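Local coordinates for protein putative glycosidase ph117-related (Bacteroides thetaiotaomicron, PDB 5A7V) that probably acts on mannosides as a glycoside hydrolase family 130 enzyme, and binds mannose in its central pocket, at residues Tyr68-Ala80 and Leu91-Arg105. Residues are numbered along the deposited sequence; the frame is centred on the assembly and turned at random.
Sequences YVAWESNDTFNPA and LYRAEDKSGVGIGHR. With MAN (alpha-D-mannopyranose), chain D; BMA (beta-D-mannopyranose), chain C; MAN (alpha-D-mannopyranose), chain E; SO4 (sulfate ion), chain G.
Arg-93 and Phe-77 lie side by side where strand 75-80 pairs with 91-95, and with Asn-74, at the turn leading into strand 75-80, they bury the most surface. Arg-93 leaves the strand fully extended, CG opposite the backbone N (chi1 -179°). Its CD lies over the ring face, 3.9 Å from the Phe-77 centroid, a CH-pi contact, while CZ of Phe-77 sits beneath the guanidinium centre. A flat apolar ring suits this place: it packs against one face of the guanidinium, whose edge is turned to the sugar. That sugar is modelled as alternative alpha- and beta-mannose (chains D and C); in either form Arg-93 NH1 donates to O3, 2.9 Å away in the beta form, and NH2 to O4. Asp-146 bridges to NH1 as well, and Asn-78 gives its ND2 to O4 of the neighbouring alpha-mannose of chain E at 3.0 Å.

The strands form the antiparallel hairpin 75-84/87-95 of one four-stranded blade in the five-bladed beta-propeller expected of family GH130, whose sugars lie at the centre. A classic bulge sets both Asn-74 and Asp-75 against Glu-95: Asn-74 N donates to Glu-95 O, and Glu-95 N to Asp-75 O.

Asn-74, an amide able to donate without charge, reaches Asp-96 O with ND2 (3.0 Å) from above the carbonyl plane. The same amide lies over one guanidinium face of Arg-105, the planes only 6° apart. Arg-105 NH1 forms salt bridges to Asp-75 OD2 (2.8 Å, met on the anti side) and to Glu-95 OE1; its positive charge probably offsets the closeness of these two carboxylates. Beside Thr-76 and Ala-94, Tyr-92 OH donates to Glu-72 OE1 at 2.7 Å, ring and carboxylate nearly coplanar, and Arg-122 makes a salt bridge to Glu-72 and a hydrogen bond to Tyr-92 OH.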
loop_
_atom_site.group_PDB
_atom_site.type_symbol
_atom_site.label_atom_id
_atom_site.label_comp_id
_atom_site.label_asym_id
_atom_site.label_seq_id
_atom_site.Cartn_x
_atom_site.Cartn_y
_atom_site.Cartn_z
ATOM N N TYR A 68 -27.664 7.299 7.612
ATOM C CA TYR A 68 -26.612 6.778 8.437
ATOM C C TYR A 68 -26.235 5.376 7.978
ATOM O O TYR A 68 -27.110 4.515 7.776
ATOM C CB TYR A 68 -27.042 6.773 9.924
ATOM C CG TYR A 68 -26.921 8.141 10.520
ATOM C CD1 TYR A 68 -25.705 8.590 11.020
ATOM C CD2 TYR A 68 -27.966 8.982 10.526
ATOM C CE1 TYR A 68 -25.564 9.852 11.536
ATOM C CE2 TYR A 68 -27.858 10.288 11.033
ATOM C CZ TYR A 68 -26.635 10.687 11.523
ATOM O OH TYR A 68 -26.517 12.001 11.950
ATOM N N VAL A 69 -24.933 5.174 7.834
ATOM C CA VAL A 69 -24.371 3.879 7.471
ATOM C C VAL A 69 -23.339 3.461 8.503
ATOM O O VAL A 69 -22.606 4.300 9.035
ATOM C CB VAL A 69 -23.737 3.890 6.063
ATOM C CG1 VAL A 69 -24.738 4.296 5.025
ATOM C CG2 VAL A 69 -22.538 4.773 5.953
ATOM N N ALA A 70 -23.273 2.141 8.773
ATOM C CA ALA A 70 -22.254 1.587 9.652
ATOM C C ALA A 70 -20.971 1.380 8.812
ATOM O O ALA A 70 -20.673 0.294 8.271
ATOM C CB ALA A 70 -22.750 0.311 10.324
ATOM N N TRP A 71 -20.249 2.493 8.667
ATOM C CA TRP A 71 -19.191 2.631 7.670
ATOM C C TRP A 71 -17.961 1.763 7.863
ATOM O O TRP A 71 -17.175 1.605 6.920
ATOM C CB TRP A 71 -18.773 4.120 7.618
ATOM C CG TRP A 71 -18.099 4.607 8.871
ATOM C CD1 TRP A 71 -18.696 5.017 10.021
ATOM C CD2 TRP A 71 -16.689 4.689 9.107
ATOM N NE1 TRP A 71 -17.758 5.371 10.953
ATOM C CE2 TRP A 71 -16.507 5.195 10.414
ATOM C CE3 TRP A 71 -15.562 4.428 8.321
ATOM C CZ2 TRP A 71 -15.247 5.426 10.963
ATOM C CZ3 TRP A 71 -14.323 4.651 8.860
ATOM C CH2 TRP A 71 -14.158 5.166 10.165
ATOM N N GLU A 72 -17.764 1.227 9.063
ATOM C CA GLU A 72 -16.599 0.359 9.335
ATOM C C GLU A 72 -16.994 -0.969 9.977
ATOM O O GLU A 72 -16.211 -1.573 10.729
ATOM C CB GLU A 72 -15.553 1.120 10.166
ATOM C CG GLU A 72 -16.096 1.635 11.482
ATOM C CD GLU A 72 -15.080 2.332 12.373
ATOM O OE1 GLU A 72 -13.884 2.323 12.027
ATOM O OE2 GLU A 72 -15.496 2.921 13.427
ATOM N N SER A 73 -18.200 -1.409 9.634
ATOM C CA SER A 73 -18.769 -2.553 10.283
ATOM C C SER A 73 -18.370 -3.880 9.641
ATOM O O SER A 73 -18.497 -4.931 10.301
ATOM C CB SER A 73 -20.290 -2.464 10.308
ATOM O OG SER A 73 -20.851 -2.474 9.001
ATOM N N ASN A 74 -17.910 -3.867 8.397
ATOM C CA ASN A 74 -17.622 -5.134 7.697
ATOM C C ASN A 74 -16.157 -5.528 7.807
ATOM O O ASN A 74 -15.833 -6.592 8.293
ATOM C CB ASN A 74 -18.085 -5.042 6.246
ATOM C CG ASN A 74 -18.876 -6.242 5.777
ATOM O OD1 ASN A 74 -18.942 -7.296 6.409
ATOM N ND2 ASN A 74 -19.513 -6.066 4.636
ATOM N N ASP A 75 -15.251 -4.620 7.390
ATOM C CA ASP A 75 -13.843 -4.934 7.221
ATOM C C ASP A 75 -13.048 -3.631 7.300
ATOM O O ASP A 75 -13.520 -2.605 6.806
ATOM C CB ASP A 75 -13.626 -5.659 5.873
ATOM C CG ASP A 75 -14.229 -7.075 5.848
ATOM O OD1 ASP A 75 -13.639 -7.985 6.518
ATOM O OD2 ASP A 75 -15.301 -7.189 5.203
ATOM N N THR A 76 -11.885 -3.680 7.954
ATOM C CA THR A 76 -11.008 -2.509 8.077
ATOM C C THR A 76 -9.591 -2.979 7.713
ATOM O O THR A 76 -9.028 -3.862 8.385
ATOM C CB THR A 76 -11.002 -1.930 9.499
ATOM O OG1 THR A 76 -10.719 -2.937 10.471
ATOM C CG2 THR A 76 -12.318 -1.290 9.806
ATOM N N PHE A 77 -8.999 -2.452 6.639
ATOM C CA PHE A 77 -7.808 -3.084 6.046
ATOM C C PHE A 77 -7.007 -2.035 5.272
ATOM O O PHE A 77 -7.116 -0.839 5.557
ATOM C CB PHE A 77 -8.194 -4.392 5.274
ATOM C CG PHE A 77 -9.154 -4.245 4.123
ATOM C CD1 PHE A 77 -10.495 -3.926 4.336
ATOM C CD2 PHE A 77 -8.746 -4.488 2.807
ATOM C CE1 PHE A 77 -11.381 -3.887 3.286
ATOM C CE2 PHE A 77 -9.617 -4.451 1.747
ATOM C CZ PHE A 77 -10.957 -4.142 1.985
ATOM N N ASN A 78 -6.129 -2.497 4.393
ATOM C CA ASN A 78 -5.333 -1.718 3.414
ATOM C C ASN A 78 -5.137 -0.242 3.777
ATOM O O ASN A 78 -5.855 0.614 3.261
ATOM C CB ASN A 78 -5.930 -1.910 2.040
ATOM C CG ASN A 78 -5.782 -3.350 1.547
ATOM O OD1 ASN A 78 -5.320 -4.230 2.275
ATOM N ND2 ASN A 78 -6.241 -3.578 0.343
ATOM N N PRO A 79 -4.165 -0.021 4.672
ATOM C CA PRO A 79 -4.008 1.301 5.298
ATOM C C PRO A 79 -2.866 2.125 4.733
ATOM O O PRO A 79 -1.839 1.597 4.297
ATOM C CB PRO A 79 -3.660 0.926 6.742
ATOM C CG PRO A 79 -2.820 -0.297 6.579
ATOM C CD PRO A 79 -3.412 -1.033 5.430
ATOM N N ALA A 80 -3.028 3.459 4.770
ATOM C CA ALA A 80 -1.896 4.390 4.639
ATOM C C ALA A 80 -1.375 4.686 6.035
ATOM O O ALA A 80 -2.119 4.585 7.016
ATOM C CB ALA A 80 -2.360 5.685 4.003
ATOM N N LEU A 91 -4.589 6.014 8.067
ATOM C CA LEU A 91 -5.872 6.118 7.353
ATOM C C LEU A 91 -6.191 4.725 6.808
ATOM O O LEU A 91 -5.485 4.230 5.940
ATOM C CB LEU A 91 -5.871 7.173 6.253
ATOM C CG LEU A 91 -6.205 8.622 6.687
ATOM C CD1 LEU A 91 -5.120 9.194 7.591
ATOM C CD2 LEU A 91 -6.535 9.507 5.516
ATOM N N TYR A 92 -7.217 4.117 7.378
ATOM C CA TYR A 92 -7.546 2.714 7.072
ATOM C C TYR A 92 -8.728 2.620 6.117
ATOM O O TYR A 92 -9.717 3.361 6.229
ATOM C CB TYR A 92 -7.782 1.866 8.326
ATOM C CG TYR A 92 -8.816 2.393 9.332
ATOM C CD1 TYR A 92 -8.457 3.300 10.359
ATOM C CD2 TYR A 92 -10.152 2.001 9.281
ATOM C CE1 TYR A 92 -9.379 3.726 11.284
ATOM C CE2 TYR A 92 -11.066 2.418 10.228
ATOM C CZ TYR A 92 -10.676 3.259 11.240
ATOM O OH TYR A 92 -11.587 3.701 12.187
ATOM N N ARG A 93 -8.643 1.673 5.174
ATOM C CA ARG A 93 -9.771 1.378 4.296
ATOM C C ARG A 93 -10.867 0.689 5.120
ATOM O O ARG A 93 -10.618 -0.379 5.655
ATOM C CB ARG A 93 -9.322 0.483 3.143
ATOM C CG ARG A 93 -10.429 0.157 2.167
ATOM C CD ARG A 93 -10.004 -0.789 1.053
ATOM N NE ARG A 93 -11.097 -1.166 0.215
ATOM C CZ ARG A 93 -11.007 -1.982 -0.841
ATOM N NH1 ARG A 93 -9.815 -2.381 -1.312
ATOM N NH2 ARG A 93 -12.117 -2.435 -1.417
ATOM N N ALA A 94 -12.064 1.228 5.119
ATOM C CA ALA A 94 -13.184 0.689 5.859
ATOM C C ALA A 94 -14.333 0.444 4.923
ATOM O O ALA A 94 -14.663 1.267 4.059
ATOM C CB ALA A 94 -13.624 1.661 6.926
ATOM N N GLU A 95 -14.945 -0.747 5.054
ATOM C CA GLU A 95 -16.098 -1.134 4.254
ATOM C C GLU A 95 -17.345 -1.332 5.104
ATOM O O GLU A 95 -17.262 -1.886 6.225
ATOM C CB GLU A 95 -15.818 -2.415 3.449
ATOM C CG GLU A 95 -14.854 -2.180 2.300
ATOM C CD GLU A 95 -14.569 -3.458 1.517
ATOM O OE1 GLU A 95 -14.609 -4.581 2.133
ATOM O OE2 GLU A 95 -14.286 -3.329 0.289
ATOM N N ASP A 96 -18.465 -0.850 4.548
ATOM C CA ASP A 96 -19.816 -1.021 5.113
ATOM C C ASP A 96 -20.439 -2.336 4.620
ATOM O O ASP A 96 -19.740 -3.164 3.989
ATOM C CB ASP A 96 -20.652 0.236 4.796
ATOM C CG ASP A 96 -20.946 0.421 3.320
ATOM O OD1 ASP A 96 -20.730 -0.492 2.490
ATOM O OD2 ASP A 96 -21.475 1.517 2.984
ATOM N N LYS A 97 -21.725 -2.523 4.905
ATOM C CA LYS A 97 -22.446 -3.765 4.544
ATOM C C LYS A 97 -23.412 -3.545 3.354
ATOM O O LYS A 97 -24.447 -4.240 3.224
ATOM C CB LYS A 97 -23.161 -4.342 5.771
ATOM C CG LYS A 97 -22.180 -4.860 6.817
ATOM C CD LYS A 97 -22.861 -5.453 8.032
ATOM C CE LYS A 97 -21.831 -5.925 9.052
ATOM N NZ LYS A 97 -22.446 -6.691 10.167
ATOM N N SER A 98 -22.997 -2.636 2.447
ATOM C CA SER A 98 -23.851 -2.282 1.315
ATOM C C SER A 98 -23.810 -3.257 0.151
ATOM O O SER A 98 -24.578 -3.112 -0.835
ATOM C CB SER A 98 -23.536 -0.851 0.837
ATOM O OG SER A 98 -22.197 -0.780 0.287
ATOM N N GLY A 99 -22.956 -4.277 0.274
ATOM C CA GLY A 99 -22.962 -5.374 -0.691
ATOM C C GLY A 99 -22.158 -6.529 -0.138
ATOM O O GLY A 99 -21.548 -6.408 0.900
ATOM N N VAL A 100 -22.206 -7.660 -0.826
ATOM C CA VAL A 100 -21.574 -8.910 -0.317
ATOM C C VAL A 100 -20.136 -9.208 -0.821
ATOM O O VAL A 100 -19.178 -9.392 -0.028
ATOM C CB VAL A 100 -22.527 -10.117 -0.551
ATOM C CG1 VAL A 100 -21.870 -11.424 -0.140
ATOM C CG2 VAL A 100 -23.800 -9.924 0.273
ATOM N N GLY A 101 -20.012 -9.284 -2.117
ATOM C CA GLY A 101 -18.735 -9.680 -2.717
ATOM C C GLY A 101 -17.618 -8.660 -2.627
ATOM O O GLY A 101 -17.782 -7.481 -2.243
ATOM N N ILE A 102 -16.439 -9.106 -3.005
ATOM C CA ILE A 102 -15.249 -8.264 -3.026
ATOM C C ILE A 102 -15.454 -7.143 -4.030
ATOM O O ILE A 102 -15.869 -7.348 -5.162
ATOM C CB ILE A 102 -13.968 -9.072 -3.343
ATOM C CG1 ILE A 102 -13.552 -9.880 -2.089
ATOM C CG2 ILE A 102 -12.800 -8.169 -3.757
ATOM C CD1 ILE A 102 -12.433 -10.842 -2.351
ATOM N N GLY A 103 -15.233 -5.896 -3.560
ATOM C CA GLY A 103 -15.471 -4.726 -4.378
ATOM C C GLY A 103 -16.911 -4.276 -4.511
ATOM O O GLY A 103 -17.219 -3.340 -5.273
ATOM N N HIS A 104 -17.825 -4.922 -3.774
ATOM C CA HIS A 104 -19.247 -4.602 -3.840
ATOM C C HIS A 104 -19.748 -3.795 -2.669
ATOM O O HIS A 104 -20.962 -3.576 -2.559
ATOM C CB HIS A 104 -20.080 -5.895 -3.978
ATOM C CG HIS A 104 -19.881 -6.581 -5.284
ATOM N ND1 HIS A 104 -20.725 -7.526 -5.759
ATOM C CD2 HIS A 104 -18.958 -6.386 -6.257
ATOM C CE1 HIS A 104 -20.328 -7.924 -6.954
ATOM N NE2 HIS A 104 -19.222 -7.294 -7.244
ATOM N N ARG A 105 -18.843 -3.333 -1.806
ATOM C CA ARG A 105 -19.223 -2.449 -0.699
ATOM C C ARG A 105 -18.838 -1.009 -1.064
ATOM O O ARG A 105 -18.415 -0.735 -2.197
ATOM C CB ARG A 105 -18.496 -2.891 0.597
ATOM C CG ARG A 105 -18.703 -4.348 0.996
ATOM C CD ARG A 105 -17.688 -5.306 0.379
ATOM N NE ARG A 105 -17.892 -6.640 0.935
ATOM C CZ ARG A 105 -17.468 -7.043 2.109
ATOM N NH1 ARG A 105 -16.653 -6.310 2.867
ATOM N NH2 ARG A 105 -17.854 -8.255 2.565
HETATM C C1 MAN D . -10.648 -5.595 -6.736
HETATM C C2 MAN D . -9.893 -5.532 -5.478
HETATM C C3 MAN D . -10.849 -4.881 -4.504
HETATM C C4 MAN D . -11.432 -3.556 -4.979
HETATM C C5 MAN D . -11.935 -3.652 -6.409
HETATM C C6 MAN D . -12.064 -2.300 -7.077
HETATM O O1 MAN D . -11.670 -6.515 -6.815
HETATM O O2 MAN D . -8.749 -4.689 -5.551
HETATM O O3 MAN D . -10.252 -4.621 -3.225
HETATM O O4 MAN D . -12.536 -3.178 -4.136
HETATM O O5 MAN D . -11.050 -4.386 -7.232
HETATM O O6 MAN D . -10.830 -1.574 -7.112
HETATM C C1 BMA C . -10.583 -5.722 -6.628
HETATM C C2 BMA C . -10.087 -5.552 -5.188
HETATM C C3 BMA C . -11.138 -4.811 -4.393
HETATM C C4 BMA C . -11.501 -3.512 -5.086
HETATM C C5 BMA C . -11.762 -3.720 -6.582
HETATM C C6 BMA C . -11.964 -2.417 -7.332
HETATM O O1 BMA C . -9.731 -6.452 -7.496
HETATM O O2 BMA C . -8.883 -4.774 -5.160
HETATM O O3 BMA C . -10.731 -4.563 -2.994
HETATM O O4 BMA C . -12.680 -3.003 -4.443
HETATM O O5 BMA C . -10.695 -4.436 -7.247
HETATM O O6 BMA C . -10.846 -1.532 -7.223
HETATM C C1 MAN E . -5.941 -6.065 -5.223
HETATM C C2 MAN E . -5.374 -5.034 -4.223
HETATM C C3 MAN E . -6.186 -4.810 -2.932
HETATM C C4 MAN E . -6.683 -6.144 -2.346
HETATM C C5 MAN E . -6.275 -7.361 -3.197
HETATM C C6 MAN E . -6.915 -8.675 -2.695
HETATM O O1 MAN E . -4.860 -6.659 -6.127
HETATM O O2 MAN E . -5.288 -3.803 -4.953
HETATM O O3 MAN E . -7.327 -4.001 -3.139
HETATM O O4 MAN E . -6.179 -6.204 -1.027
HETATM O O5 MAN E . -6.720 -7.088 -4.563
HETATM O O6 MAN E . -8.342 -8.585 -2.809
HETATM S S SO4 G . -23.795 -7.828 -4.191
HETATM O O1 SO4 G . -23.435 -6.413 -4.581
HETATM O O2 SO4 G . -24.801 -8.287 -5.176
HETATM O O3 SO4 G . -24.276 -7.737 -2.795
HETATM O O4 SO4 G . -22.629 -8.815 -4.100
HETATM O O HOH W 1 -21.519 -7.695 3.285
HETATM O O HOH W 2 -16.660 -9.537 4.892
#